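Local coordinates for DnaJ homolog subfamily C member 10 (Mus musculus, PDB 3APQ), which reduces disulfides in the endoplasmic reticulum for protein folding and for degradation of misfolded proteins, this chain being its J domain and first thioredoxin domain, not its primary reductase domains, at residues Leu8-Thr13 against Arg20-Lys25; Phe90-Asp95 against His128-Ala133; Tyr122-Ser127 against Asp156-Cys161; Pro170-Phe175 against Glu191-Phe196. One frame throughout, in Å; residues are numbered along the deposited sequence.

Contact 1: residues Leu8-Thr13 against Arg20-Lys25; sequences LGVSKT and RQAFKK
Apolar packing joins the two segments, and Ala-22 is its centre. The methyl CB of Ala-22 meets two residues of the 8-13 segment at once: CG1 of Val-10 at 3.4 Å and the carbonyl O of Leu-8, also at 3.4 Å. The first distance is shorter than usual for two carbons, so the methyl is tightly seated. Val-10 delivers CG1 because this branch stands anti to its own carbonyl carbon (chi1 -62°), while both the valine and the alanine direct CB at the opposing segment. Leu-8 adds a looser contact through its terminal branch: its CD2 lies 4.3 Å from CB of Phe-23 and sits at the edge of the phenyl ring, near the ring plane. The ring itself leads away, toward Tyr-52, with which it stacks, and toward Tyr-86, which it meets at about 90°.

The backbone contribution is conformational. Gly-9, with phi 79°, is the C-prime residue of a Schellman motif ending helix 4-8, in which Val-10 N bonds to Tyr-5 O and Gly-9 N to Ser-6 O. This turn places Leu-8 and Val-10 on helix 16-30 within the J domain.

No hydrogen bond crosses between the segments. With one methyl group as the shared point of contact, their attachment rests on shape and on burial of Leu-8 and Phe-23, and polar pairing gives it no direction.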
loop_
_atom_site.group_PDB
_atom_site.type_symbol
_atom_site.label_atom_id
_atom_site.label_comp_id
_atom_site.label_asym_id
_atom_site.label_seq_id
_atom_site.Cartn_x
_atom_site.Cartn_y
_atom_site.Cartn_z
ATOM N N LEU A 8 -18.897 3.026 -1.781
ATOM C CA LEU A 8 -18.018 1.877 -1.518
ATOM C C LEU A 8 -18.521 0.971 -0.394
ATOM O O LEU A 8 -17.964 -0.116 -0.202
ATOM C CB LEU A 8 -16.609 2.349 -1.167
ATOM C CG LEU A 8 -15.904 3.095 -2.319
ATOM C CD1 LEU A 8 -14.490 3.594 -1.947
ATOM C CD2 LEU A 8 -15.869 2.277 -3.611
ATOM N N GLY A 9 -19.525 1.428 0.359
ATOM C CA GLY A 9 -20.119 0.640 1.468
ATOM C C GLY A 9 -19.267 0.689 2.728
ATOM O O GLY A 9 -19.257 -0.282 3.516
ATOM N N VAL A 10 -18.533 1.784 2.937
ATOM C CA VAL A 10 -17.636 1.894 4.108
ATOM C C VAL A 10 -18.006 3.123 4.895
ATOM O O VAL A 10 -18.746 4.017 4.374
ATOM C CB VAL A 10 -16.079 2.002 3.751
ATOM C CG1 VAL A 10 -15.548 0.743 2.999
ATOM C CG2 VAL A 10 -15.742 3.269 2.933
ATOM N N SER A 11 -17.497 3.165 6.141
ATOM C CA SER A 11 -17.677 4.322 6.967
ATOM C C SER A 11 -16.862 5.552 6.593
ATOM O O SER A 11 -15.770 5.422 6.060
ATOM C CB SER A 11 -17.216 3.965 8.381
ATOM O OG SER A 11 -18.013 4.698 9.166
ATOM N N LYS A 12 -17.327 6.760 6.983
ATOM C CA LYS A 12 -16.489 7.953 6.786
ATOM C C LYS A 12 -15.122 7.864 7.502
ATOM O O LYS A 12 -14.128 8.481 7.077
ATOM C CB LYS A 12 -17.279 9.223 7.160
ATOM C CG LYS A 12 -16.470 10.507 7.020
ATOM C CD LYS A 12 -17.430 11.698 6.888
ATOM C CE LYS A 12 -16.742 13.039 7.015
ATOM N NZ LYS A 12 -17.695 14.078 6.380
ATOM N N THR A 13 -15.043 7.085 8.583
ATOM C CA THR A 13 -13.772 6.945 9.291
ATOM C C THR A 13 -12.931 5.756 8.814
ATOM O O THR A 13 -11.988 5.396 9.511
ATOM C CB THR A 13 -14.016 6.776 10.808
ATOM O OG1 THR A 13 -14.889 5.649 11.027
ATOM C CG2 THR A 13 -14.625 8.030 11.349
ATOM N N ARG A 20 -9.517 0.237 0.291
ATOM C CA ARG A 20 -9.057 -0.665 -0.784
ATOM C C ARG A 20 -9.798 -1.947 -0.811
ATOM O O ARG A 20 -10.135 -2.432 -1.897
ATOM C CB ARG A 20 -7.557 -1.029 -0.653
ATOM C CG ARG A 20 -6.632 0.147 -0.938
ATOM C CD ARG A 20 -5.129 -0.302 -1.032
ATOM N NE ARG A 20 -4.628 -0.749 0.281
ATOM C CZ ARG A 20 -4.052 0.054 1.169
ATOM N NH1 ARG A 20 -3.976 1.385 0.947
ATOM N NH2 ARG A 20 -3.561 -0.463 2.295
ATOM N N GLN A 21 -9.999 -2.543 0.356
ATOM C CA GLN A 21 -10.655 -3.834 0.415
ATOM C C GLN A 21 -12.101 -3.741 -0.116
ATOM O O GLN A 21 -12.571 -4.659 -0.858
ATOM C CB GLN A 21 -10.523 -4.446 1.790
ATOM C CG GLN A 21 -8.979 -4.813 2.016
ATOM C CD GLN A 21 -8.415 -5.638 0.797
ATOM O OE1 GLN A 21 -8.928 -6.733 0.526
ATOM N NE2 GLN A 21 -7.425 -5.075 0.026
ATOM N N ALA A 22 -12.779 -2.636 0.185
ATOM C CA ALA A 22 -14.172 -2.548 -0.221
ATOM C C ALA A 22 -14.219 -2.368 -1.726
ATOM O O ALA A 22 -15.035 -2.993 -2.389
ATOM C CB ALA A 22 -14.888 -1.397 0.470
ATOM N N PHE A 23 -13.387 -1.461 -2.217
ATOM C CA PHE A 23 -13.220 -1.217 -3.674
ATOM C C PHE A 23 -12.839 -2.510 -4.411
ATOM O O PHE A 23 -13.441 -2.844 -5.436
ATOM C CB PHE A 23 -12.220 -0.055 -3.913
ATOM C CG PHE A 23 -11.822 0.139 -5.350
ATOM C CD1 PHE A 23 -12.733 0.587 -6.295
ATOM C CD2 PHE A 23 -10.543 -0.193 -5.754
ATOM C CE1 PHE A 23 -12.346 0.724 -7.663
ATOM C CE2 PHE A 23 -10.133 -0.046 -7.102
ATOM C CZ PHE A 23 -11.044 0.404 -8.058
ATOM N N LYS A 24 -11.834 -3.240 -3.918
ATOM C CA LYS A 24 -11.442 -4.503 -4.560
ATOM C C LYS A 24 -12.582 -5.505 -4.719
ATOM O O LYS A 24 -12.753 -6.120 -5.785
ATOM C CB LYS A 24 -10.282 -5.155 -3.804
ATOM C CG LYS A 24 -9.777 -6.424 -4.508
ATOM C CD LYS A 24 -8.552 -6.957 -3.777
ATOM C CE LYS A 24 -8.841 -8.037 -2.809
ATOM N NZ LYS A 24 -7.574 -8.885 -2.677
ATOM N N LYS A 25 -13.393 -5.661 -3.695
ATOM C CA LYS A 25 -14.493 -6.579 -3.736
ATOM C C LYS A 25 -15.500 -6.213 -4.880
ATOM O O LYS A 25 -16.029 -7.104 -5.603
ATOM C CB LYS A 25 -15.144 -6.569 -2.345
ATOM C CG LYS A 25 -16.461 -7.335 -2.213
ATOM C CD LYS A 25 -17.097 -7.000 -0.855
ATOM C CE LYS A 25 -18.592 -6.766 -0.972
ATOM N NZ LYS A 25 -18.964 -5.692 -1.978
#

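Contact 2: residues Phe90-Asp95 against His128-Ala133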
loop_
_atom_site.group_PDB
_atom_site.type_symbol
_atom_site.label_atom_id
_atom_site.label_comp_id
_atom_site.label_asym_id
_atom_site.label_seq_id
_atom_site.Cartn_x
_atom_site.Cartn_y
_atom_site.Cartn_z
ATOM N N PHE A 90 -3.087 -5.604 -6.318
ATOM C CA PHE A 90 -3.763 -4.476 -5.683
ATOM C C PHE A 90 -3.870 -4.736 -4.172
ATOM O O PHE A 90 -4.316 -5.806 -3.771
ATOM C CB PHE A 90 -5.149 -4.300 -6.309
ATOM C CG PHE A 90 -5.868 -3.128 -5.766
ATOM C CD1 PHE A 90 -5.528 -1.833 -6.171
ATOM C CD2 PHE A 90 -6.837 -3.298 -4.771
ATOM C CE1 PHE A 90 -6.208 -0.718 -5.651
ATOM C CE2 PHE A 90 -7.522 -2.198 -4.220
ATOM C CZ PHE A 90 -7.212 -0.894 -4.670
ATOM N N GLY A 91 -3.436 -3.778 -3.354
ATOM C CA GLY A 91 -3.497 -3.942 -1.884
ATOM C C GLY A 91 -2.782 -5.203 -1.432
ATOM O O GLY A 91 -3.316 -5.993 -0.648
ATOM N N ILE A 92 -1.572 -5.400 -1.968
ATOM C CA ILE A 92 -0.836 -6.659 -1.852
ATOM C C ILE A 92 -0.813 -7.239 -0.450
ATOM O O ILE A 92 -0.921 -8.460 -0.265
ATOM C CB ILE A 92 0.720 -6.412 -2.287
ATOM C CG1 ILE A 92 0.757 -6.162 -3.792
ATOM C CG2 ILE A 92 1.598 -7.578 -2.042
ATOM C CD1 ILE A 92 -0.289 -7.062 -4.553
ATOM N N TYR A 93 -0.567 -6.378 0.521
ATOM C CA TYR A 93 -0.348 -6.904 1.879
ATOM C C TYR A 93 -1.492 -6.664 2.810
ATOM O O TYR A 93 -1.280 -6.814 4.001
ATOM C CB TYR A 93 0.953 -6.322 2.498
ATOM C CG TYR A 93 2.192 -6.807 1.732
ATOM C CD1 TYR A 93 2.535 -8.172 1.674
ATOM C CD2 TYR A 93 2.995 -5.887 1.035
ATOM C CE1 TYR A 93 3.673 -8.611 0.969
ATOM C CE2 TYR A 93 4.084 -6.319 0.298
ATOM C CZ TYR A 93 4.420 -7.683 0.289
ATOM O OH TYR A 93 5.509 -8.064 -0.433
ATOM N N ASP A 94 -2.663 -6.311 2.275
ATOM C CA ASP A 94 -3.858 -5.964 3.085
ATOM C C ASP A 94 -4.430 -7.090 3.919
ATOM O O ASP A 94 -5.153 -6.830 4.882
ATOM C CB ASP A 94 -4.964 -5.387 2.218
ATOM C CG ASP A 94 -4.646 -3.951 1.756
ATOM O OD1 ASP A 94 -3.616 -3.366 2.215
ATOM O OD2 ASP A 94 -5.413 -3.427 0.925
ATOM N N ASP A 95 -4.156 -8.346 3.523
ATOM C CA ASP A 95 -4.604 -9.476 4.318
ATOM C C ASP A 95 -3.518 -10.098 5.188
ATOM O O ASP A 95 -3.734 -11.207 5.666
ATOM C CB ASP A 95 -5.180 -10.588 3.419
ATOM C CG ASP A 95 -6.364 -10.141 2.619
ATOM O OD1 ASP A 95 -7.246 -9.423 3.152
ATOM O OD2 ASP A 95 -6.460 -10.540 1.443
ATOM N N HIS A 128 9.616 -9.150 -9.798
ATOM C CA HIS A 128 10.490 -9.433 -8.620
ATOM C C HIS A 128 9.824 -9.145 -7.271
ATOM O O HIS A 128 10.096 -9.850 -6.248
ATOM C CB HIS A 128 11.804 -8.665 -8.702
ATOM C CG HIS A 128 12.700 -9.104 -9.827
ATOM N ND1 HIS A 128 13.336 -10.323 -9.841
ATOM C CD2 HIS A 128 13.091 -8.465 -10.962
ATOM C CE1 HIS A 128 14.084 -10.420 -10.931
ATOM N NE2 HIS A 128 13.948 -9.303 -11.634
ATOM N N CYS A 129 8.939 -8.146 -7.275
ATOM C CA CYS A 129 8.105 -7.820 -6.112
ATOM C C CYS A 129 7.147 -8.981 -5.858
ATOM O O CYS A 129 7.012 -9.400 -4.708
ATOM C CB CYS A 129 7.342 -6.488 -6.338
ATOM S SG CYS A 129 8.469 -5.094 -6.683
ATOM N N HIS A 130 6.496 -9.511 -6.892
ATOM C CA HIS A 130 5.606 -10.636 -6.659
ATOM C C HIS A 130 6.342 -11.876 -6.191
ATOM O O HIS A 130 5.802 -12.685 -5.378
ATOM C CB HIS A 130 4.716 -10.912 -7.876
ATOM C CG HIS A 130 3.506 -10.030 -7.904
ATOM N ND1 HIS A 130 2.248 -10.479 -7.557
ATOM C CD2 HIS A 130 3.375 -8.708 -8.162
ATOM C CE1 HIS A 130 1.392 -9.469 -7.619
ATOM N NE2 HIS A 130 2.051 -8.387 -7.972
ATOM N N ASP A 131 7.565 -12.029 -6.662
ATOM C CA ASP A 131 8.324 -13.180 -6.294
ATOM C C ASP A 131 8.649 -13.127 -4.813
ATOM O O ASP A 131 8.647 -14.158 -4.151
ATOM C CB ASP A 131 9.647 -13.230 -7.079
ATOM C CG ASP A 131 9.479 -13.744 -8.514
ATOM O OD1 ASP A 131 8.359 -14.149 -8.891
ATOM O OD2 ASP A 131 10.483 -13.732 -9.271
ATOM N N LEU A 132 8.972 -11.939 -4.331
ATOM C CA LEU A 132 9.350 -11.688 -2.937
ATOM C C LEU A 132 8.131 -11.711 -1.961
ATOM O O LEU A 132 8.248 -12.129 -0.817
ATOM C CB LEU A 132 10.094 -10.359 -2.844
ATOM C CG LEU A 132 10.310 -9.854 -1.430
ATOM C CD1 LEU A 132 11.274 -10.794 -0.646
ATOM C CD2 LEU A 132 10.879 -8.402 -1.443
ATOM N N ALA A 133 6.971 -11.296 -2.435
ATOM C CA ALA A 133 5.775 -11.220 -1.573
ATOM C C ALA A 133 5.526 -12.384 -0.594
ATOM O O ALA A 133 5.348 -12.151 0.587
ATOM C CB ALA A 133 4.538 -10.888 -2.376
HETATM O O HOH W 1 6.559 -7.428 -2.721
#
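The helix that starts at the redox-active CXXC of the first thioredoxin domain, 127-142, is met here by the loop between helix 83-88 and strand 100-101. Tyr-93 reaches across from this loop with the end of its side chain: its OH lies 3.4 Å from CA of Ala-133 and 3.6 Å from CB of the same residue. The approach is edge-on, since Ala-133 O lies in the plane of the tyrosine ring, at its rim, 3.9 Å from CE1. Over one face of that ring sits CG2 of the preceding residue, Ile-92, 3.5 Å above the plane and over its centre, which restricts the ring from that side.

A type I turn from Gly-91 to Asp-94, closed by Asp-94 N to Gly-91 O, puts Ile-92 and Tyr-93 at its two central positions. Ile-92 points its CB at the helix, whereas Tyr-93 sets out to the side, CG anti to the carbonyl carbon (chi1 -66°), and comes near with the end of its ring. The same Ile-92 CG2 also reaches CB of Ala-133 at 4.4 Å, while its CD1 comes within 4.2 Å of CE1 in one of two His-130 conformers, obliquely to the imidazole. The polar end of His-130 is engaged by Asp-89, which accepts from NE2.

The direct contact lacks a hydrogen bond, but a water supplies one step of polar linkage. It lies 2.6 Å from Tyr-93 OH and donates to Cys-129 O at 2.8 Å, tying the phenol to the backbone of the cysteine disulfide-bonded to Cys-126. Further along the helix, Arg-137 NH2 bonds to Ile-92 O.

Contact 3: residues Tyr122-Ser127 against Asp156-Cys161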
loop_
_atom_site.group_PDB
_atom_site.type_symbol
_atom_site.label_atom_id
_atom_site.label_comp_id
_atom_site.label_asym_id
_atom_site.label_seq_id
_atom_site.Cartn_x
_atom_site.Cartn_y
_atom_site.Cartn_z
ATOM N N TYR A 122 7.844 -1.385 -2.990
ATOM C CA TYR A 122 7.490 -2.186 -4.183
ATOM C C TYR A 122 6.700 -1.338 -5.181
ATOM O O TYR A 122 6.389 -0.174 -4.923
ATOM C CB TYR A 122 6.731 -3.466 -3.712
ATOM C CG TYR A 122 5.368 -3.185 -3.087
ATOM C CD1 TYR A 122 4.243 -3.209 -3.890
ATOM C CD2 TYR A 122 5.195 -2.894 -1.724
ATOM C CE1 TYR A 122 2.983 -2.925 -3.408
ATOM C CE2 TYR A 122 3.849 -2.598 -1.210
ATOM C CZ TYR A 122 2.778 -2.643 -2.077
ATOM O OH TYR A 122 1.434 -2.421 -1.724
ATOM N N SER A 123 6.395 -1.892 -6.357
ATOM C CA SER A 123 5.642 -1.163 -7.352
ATOM C C SER A 123 4.711 -2.170 -8.036
ATOM O O SER A 123 5.059 -3.350 -8.125
ATOM C CB SER A 123 6.587 -0.486 -8.347
ATOM O OG SER A 123 5.891 0.138 -9.406
ATOM N N PRO A 124 3.518 -1.710 -8.479
ATOM C CA PRO A 124 2.618 -2.618 -9.188
ATOM C C PRO A 124 3.296 -3.088 -10.514
ATOM O O PRO A 124 4.153 -2.385 -11.058
ATOM C CB PRO A 124 1.377 -1.729 -9.481
ATOM C CG PRO A 124 1.852 -0.313 -9.364
ATOM C CD PRO A 124 2.869 -0.408 -8.220
ATOM N N GLY A 125 2.948 -4.263 -11.012
ATOM C CA GLY A 125 3.507 -4.711 -12.283
ATOM C C GLY A 125 4.964 -5.169 -12.171
ATOM O O GLY A 125 5.710 -5.125 -13.156
ATOM N N CYS A 126 5.395 -5.570 -10.991
ATOM C CA CYS A 126 6.817 -5.828 -10.766
ATOM C C CYS A 126 6.956 -7.302 -10.420
ATOM O O CYS A 126 6.450 -7.768 -9.367
ATOM C CB CYS A 126 7.308 -4.937 -9.632
ATOM S SG CYS A 126 8.918 -5.321 -8.872
ATOM N N SER A 127 7.555 -8.048 -11.345
ATOM C CA SER A 127 7.662 -9.512 -11.219
ATOM C C SER A 127 8.525 -9.890 -10.021
ATOM O O SER A 127 8.194 -10.832 -9.310
ATOM C CB SER A 127 8.223 -10.142 -12.506
ATOM O OG SER A 127 8.212 -11.553 -12.438
ATOM N N ASP A 156 1.480 4.192 -5.772
ATOM C CA ASP A 156 0.633 5.227 -5.191
ATOM C C ASP A 156 1.340 6.514 -4.739
ATOM O O ASP A 156 0.672 7.528 -4.544
ATOM C CB ASP A 156 -0.186 4.637 -4.047
ATOM C CG ASP A 156 -1.423 3.858 -4.543
ATOM O OD1 ASP A 156 -1.733 3.835 -5.762
ATOM O OD2 ASP A 156 -2.084 3.265 -3.689
ATOM N N ASP A 157 2.673 6.490 -4.550
ATOM C CA ASP A 157 3.420 7.714 -4.224
ATOM C C ASP A 157 4.853 7.692 -4.734
ATOM O O ASP A 157 5.790 7.344 -4.003
ATOM C CB ASP A 157 3.422 7.922 -2.725
ATOM C CG ASP A 157 3.842 9.347 -2.315
ATOM O OD1 ASP A 157 4.505 10.060 -3.096
ATOM O OD2 ASP A 157 3.543 9.723 -1.181
ATOM N N ARG A 158 5.022 8.095 -5.986
ATOM C CA ARG A 158 6.314 7.954 -6.653
ATOM C C ARG A 158 7.333 8.841 -6.008
ATOM O O ARG A 158 8.502 8.474 -5.905
ATOM C CB ARG A 158 6.197 8.302 -8.141
ATOM C CG ARG A 158 5.302 7.314 -8.872
ATOM C CD ARG A 158 5.967 5.997 -9.085
ATOM N NE ARG A 158 5.079 5.038 -9.769
ATOM C CZ ARG A 158 5.355 3.750 -9.926
ATOM N NH1 ARG A 158 6.479 3.243 -9.447
ATOM N NH2 ARG A 158 4.488 2.953 -10.544
ATOM N N MET A 159 6.868 10.003 -5.573
ATOM C CA MET A 159 7.801 10.983 -5.068
ATOM C C MET A 159 8.358 10.561 -3.694
ATOM O O MET A 159 9.573 10.734 -3.456
ATOM C CB MET A 159 7.200 12.379 -5.188
ATOM C CG MET A 159 7.011 12.758 -6.686
ATOM S SD MET A 159 8.565 13.082 -7.577
ATOM C CE MET A 159 8.844 11.548 -8.481
ATOM N N LEU A 160 7.525 9.921 -2.873
ATOM C CA LEU A 160 7.996 9.336 -1.622
ATOM C C LEU A 160 9.149 8.382 -1.933
ATOM O O LEU A 160 10.243 8.535 -1.391
ATOM C CB LEU A 160 6.844 8.617 -0.891
ATOM C CG LEU A 160 7.222 7.864 0.412
ATOM C CD1 LEU A 160 7.952 8.760 1.448
ATOM C CD2 LEU A 160 5.957 7.221 0.983
ATOM N N CYS A 161 8.941 7.433 -2.853
ATOM C CA CYS A 161 10.014 6.504 -3.223
ATOM C C CYS A 161 11.237 7.241 -3.741
ATOM O O CYS A 161 12.376 6.922 -3.347
ATOM C CB CYS A 161 9.491 5.423 -4.181
ATOM S SG CYS A 161 8.209 4.591 -3.194
HETATM O O HOH W 2 5.154 0.363 -12.191
#
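Arg-158 holds out its guanidinium edge to the hydroxyl of Ser-123, and NH1 donates to OG over 3.2 Å; Ser-123 has two conformers, and the bonds and torsion described hold for one of them. The bond is moderately bent, with an N-H...O angle of 146°, and OG lies 17° out of the guanidinium plane. The serine presents OG through its first torsion, chi1 175°, which sets the oxygen opposite the backbone N and beside the carbonyl carbon. The arginine chain bends at chi2 and is extended at chi3, carrying the charged group from the first turn of helix 158-163 across to the loop. Its NH2 reaches CG of Pro-124 at 4.4 Å, obliquely to the guanidinium plane.

This loop connects strand 117-122 with helix 127-142 and carries Cys-126, at the N-cap position of that helix, which forms the redox-active disulfide of this thioredoxin domain with Cys-129. Arg-158 thus meets the loop just before the CXXC motif, and its side chain also touches Tyr-169, as do those of Ser-123 and Cys-126.

A water ties the ends together. It accepts from Arg-158 NH2 at 3.1 Å, donates to Pro-124 O at 3.1 Å and stands 2.9 Å from Ser-123 OG, so that NH2 too is joined to the loop by way of the water.

Arg-158 opens a helix whose end is capped: Asp-157 is the N-cap, and its OD1 accepts from Leu-160 N at 3.0 Å, met from above the carboxylate plane. Cys-161 is joined to Cys-154 by the second disulfide.

Contact 4: residues Pro170-Phe175 against Glu191-Phe196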
loop_
_atom_site.group_PDB
_atom_site.type_symbol
_atom_site.label_atom_id
_atom_site.label_comp_id
_atom_site.label_asym_id
_atom_site.label_seq_id
_atom_site.Cartn_x
_atom_site.Cartn_y
_atom_site.Cartn_z
ATOM N N PRO A 170 11.983 -4.749 -6.023
ATOM C CA PRO A 170 11.720 -4.210 -4.681
ATOM C C PRO A 170 12.976 -3.584 -4.104
ATOM O O PRO A 170 14.093 -3.966 -4.491
ATOM C CB PRO A 170 11.338 -5.463 -3.856
ATOM C CG PRO A 170 12.073 -6.589 -4.575
ATOM C CD PRO A 170 12.094 -6.225 -6.048
ATOM N N SER A 171 12.808 -2.615 -3.207
ATOM C CA SER A 171 13.947 -2.058 -2.461
ATOM C C SER A 171 13.631 -2.183 -0.984
ATOM O O SER A 171 12.565 -1.762 -0.530
ATOM C CB SER A 171 14.229 -0.602 -2.871
ATOM O OG SER A 171 14.986 -0.645 -4.055
ATOM N N LEU A 172 14.508 -2.846 -0.251
ATOM C CA LEU A 172 14.219 -3.114 1.156
ATOM C C LEU A 172 15.217 -2.329 2.019
ATOM O O LEU A 172 16.437 -2.460 1.852
ATOM C CB LEU A 172 14.313 -4.614 1.503
ATOM C CG LEU A 172 13.690 -5.723 0.609
ATOM C CD1 LEU A 172 13.619 -7.108 1.235
ATOM C CD2 LEU A 172 12.394 -5.422 -0.062
ATOM N N PHE A 173 14.690 -1.510 2.922
ATOM C CA PHE A 173 15.545 -0.629 3.728
ATOM C C PHE A 173 15.135 -0.747 5.162
ATOM O O PHE A 173 13.923 -0.801 5.480
ATOM C CB PHE A 173 15.334 0.819 3.339
ATOM C CG PHE A 173 16.058 1.248 2.085
ATOM C CD1 PHE A 173 17.400 1.690 2.156
ATOM C CD2 PHE A 173 15.412 1.257 0.848
ATOM C CE1 PHE A 173 18.094 2.133 0.992
ATOM C CE2 PHE A 173 16.094 1.707 -0.317
ATOM C CZ PHE A 173 17.433 2.129 -0.240
ATOM N N ILE A 174 16.119 -0.726 6.048
ATOM C CA ILE A 174 15.797 -0.694 7.465
ATOM C C ILE A 174 16.066 0.717 8.028
ATOM O O ILE A 174 17.054 1.389 7.642
ATOM C CB ILE A 174 16.462 -1.876 8.166
ATOM C CG1 ILE A 174 15.859 -2.116 9.534
ATOM C CG2 ILE A 174 17.959 -1.699 8.237
ATOM C CD1 ILE A 174 16.019 -3.583 10.019
ATOM N N PHE A 175 15.146 1.201 8.869
ATOM C CA PHE A 175 15.182 2.614 9.332
ATOM C C PHE A 175 15.069 2.647 10.856
ATOM O O PHE A 175 14.325 1.864 11.474
ATOM C CB PHE A 175 13.952 3.406 8.815
ATOM C CG PHE A 175 13.857 3.543 7.327
ATOM C CD1 PHE A 175 14.441 4.641 6.679
ATOM C CD2 PHE A 175 13.155 2.589 6.567
ATOM C CE1 PHE A 175 14.349 4.816 5.266
ATOM C CE2 PHE A 175 13.061 2.732 5.160
ATOM C CZ PHE A 175 13.691 3.853 4.505
ATOM N N GLU A 191 15.422 -16.904 5.536
ATOM C CA GLU A 191 16.472 -16.968 6.578
ATOM C C GLU A 191 17.427 -15.757 6.486
ATOM O O GLU A 191 17.820 -15.185 7.515
ATOM C CB GLU A 191 17.162 -18.339 6.628
ATOM C CG GLU A 191 16.134 -19.503 6.622
ATOM C CD GLU A 191 15.749 -20.052 5.182
ATOM O OE1 GLU A 191 15.364 -19.320 4.167
ATOM O OE2 GLU A 191 15.831 -21.304 5.089
ATOM N N SER A 192 17.730 -15.323 5.265
ATOM C CA SER A 192 18.545 -14.114 5.067
ATOM C C SER A 192 17.885 -12.848 5.614
ATOM O O SER A 192 18.545 -12.014 6.219
ATOM C CB SER A 192 18.866 -13.908 3.580
ATOM O OG SER A 192 19.438 -12.621 3.329
ATOM N N LEU A 193 16.582 -12.694 5.365
ATOM C CA LEU A 193 15.815 -11.535 5.882
ATOM C C LEU A 193 15.814 -11.546 7.399
ATOM O O LEU A 193 16.111 -10.524 8.037
ATOM C CB LEU A 193 14.390 -11.555 5.317
ATOM C CG LEU A 193 14.321 -11.263 3.805
ATOM C CD1 LEU A 193 12.908 -11.633 3.226
ATOM C CD2 LEU A 193 14.561 -9.766 3.486
ATOM N N VAL A 194 15.562 -12.720 7.975
ATOM C CA VAL A 194 15.551 -12.885 9.446
ATOM C C VAL A 194 16.913 -12.527 10.055
ATOM O O VAL A 194 16.961 -11.714 10.969
ATOM C CB VAL A 194 15.150 -14.268 9.871
ATOM C CG1 VAL A 194 15.359 -14.440 11.390
ATOM C CG2 VAL A 194 13.650 -14.550 9.502
ATOM N N ALA A 195 18.003 -13.063 9.474
ATOM C CA ALA A 195 19.383 -12.823 9.968
ATOM C C ALA A 195 19.751 -11.350 9.846
ATOM O O ALA A 195 20.415 -10.772 10.710
ATOM C CB ALA A 195 20.366 -13.662 9.205
ATOM N N PHE A 196 19.282 -10.722 8.788
ATOM C CA PHE A 196 19.527 -9.296 8.631
ATOM C C PHE A 196 18.731 -8.472 9.640
ATOM O O PHE A 196 19.295 -7.565 10.247
ATOM C CB PHE A 196 19.212 -8.851 7.206
ATOM C CG PHE A 196 19.306 -7.370 6.973
ATOM C CD1 PHE A 196 20.523 -6.763 6.667
ATOM C CD2 PHE A 196 18.157 -6.601 6.961
ATOM C CE1 PHE A 196 20.597 -5.379 6.405
ATOM C CE2 PHE A 196 18.203 -5.208 6.691
ATOM C CZ PHE A 196 19.403 -4.594 6.404
#
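The phenyl ring of Phe-196 receives Ile-174 obliquely: CG2 of Ile-174 is 3.7 Å from CZ and 3.8 Å from CE2 of the ring, and CB of Ile-174 follows at 4.0 Å from CE2. The two side chains slide past each other in opposite directions, so the outer end of the ring lies alongside the isoleucine's beta branch. Phe-196 reaches there with CG anti to its backbone N (chi1 174°), extending the ring from the helix to the sheet. Other aromatics surround the ring: Tyr-184 meets it edge-to-face, and Phe-118 and His-200 meet it with planes inclined.

Leu-172 and Leu-193 make the second contact, crossing at about a right angle, with CD1 of Leu-172 only 3.6 Å from CD2 of Leu-193. CB of Leu-172 points at the helix, while Leu-193 comes near with the end of its chain.

The two pairs belong to one layer of the thioredoxin fold, in which helix 190-202 packs on the sheet beside helix 127-142. In strand 171-175, alternation turns Leu-172 and Ile-174 to helix 190-202 and Phe-173 away from it. On that helix Leu-193 and Phe-196, nearly one turn apart, face Leu-172 and Ile-174 respectively. Leu-172 also packs on Leu-132 and Trp-136 of the CXXC helix, and Leu-193 on Phe-139.

In the fold
Contact 1 belongs to the J domain, and contacts 3 and 4 to the thioredoxin domain. Contact 2 bridges toward the J domain: Asp-94 forms a salt bridge with Arg-20, and Phe-90 packs against Phe-23. Contacts 1 and 4 have no hydrogen bond between their segments and rest on apolar side chains; they sit on opposite sides of the chain's centre, about 32 Å apart between centres. Contact 4 is the buried one; contacts 1 to 3 are partly buried, and 2 and 3 use ordered water. Contacts 2 and 3 alternate along the chain and each hold one cysteine of the redox-active pair. Contact 4 reaches that pair through Pro-170, whose N packs on Cys-129 SG.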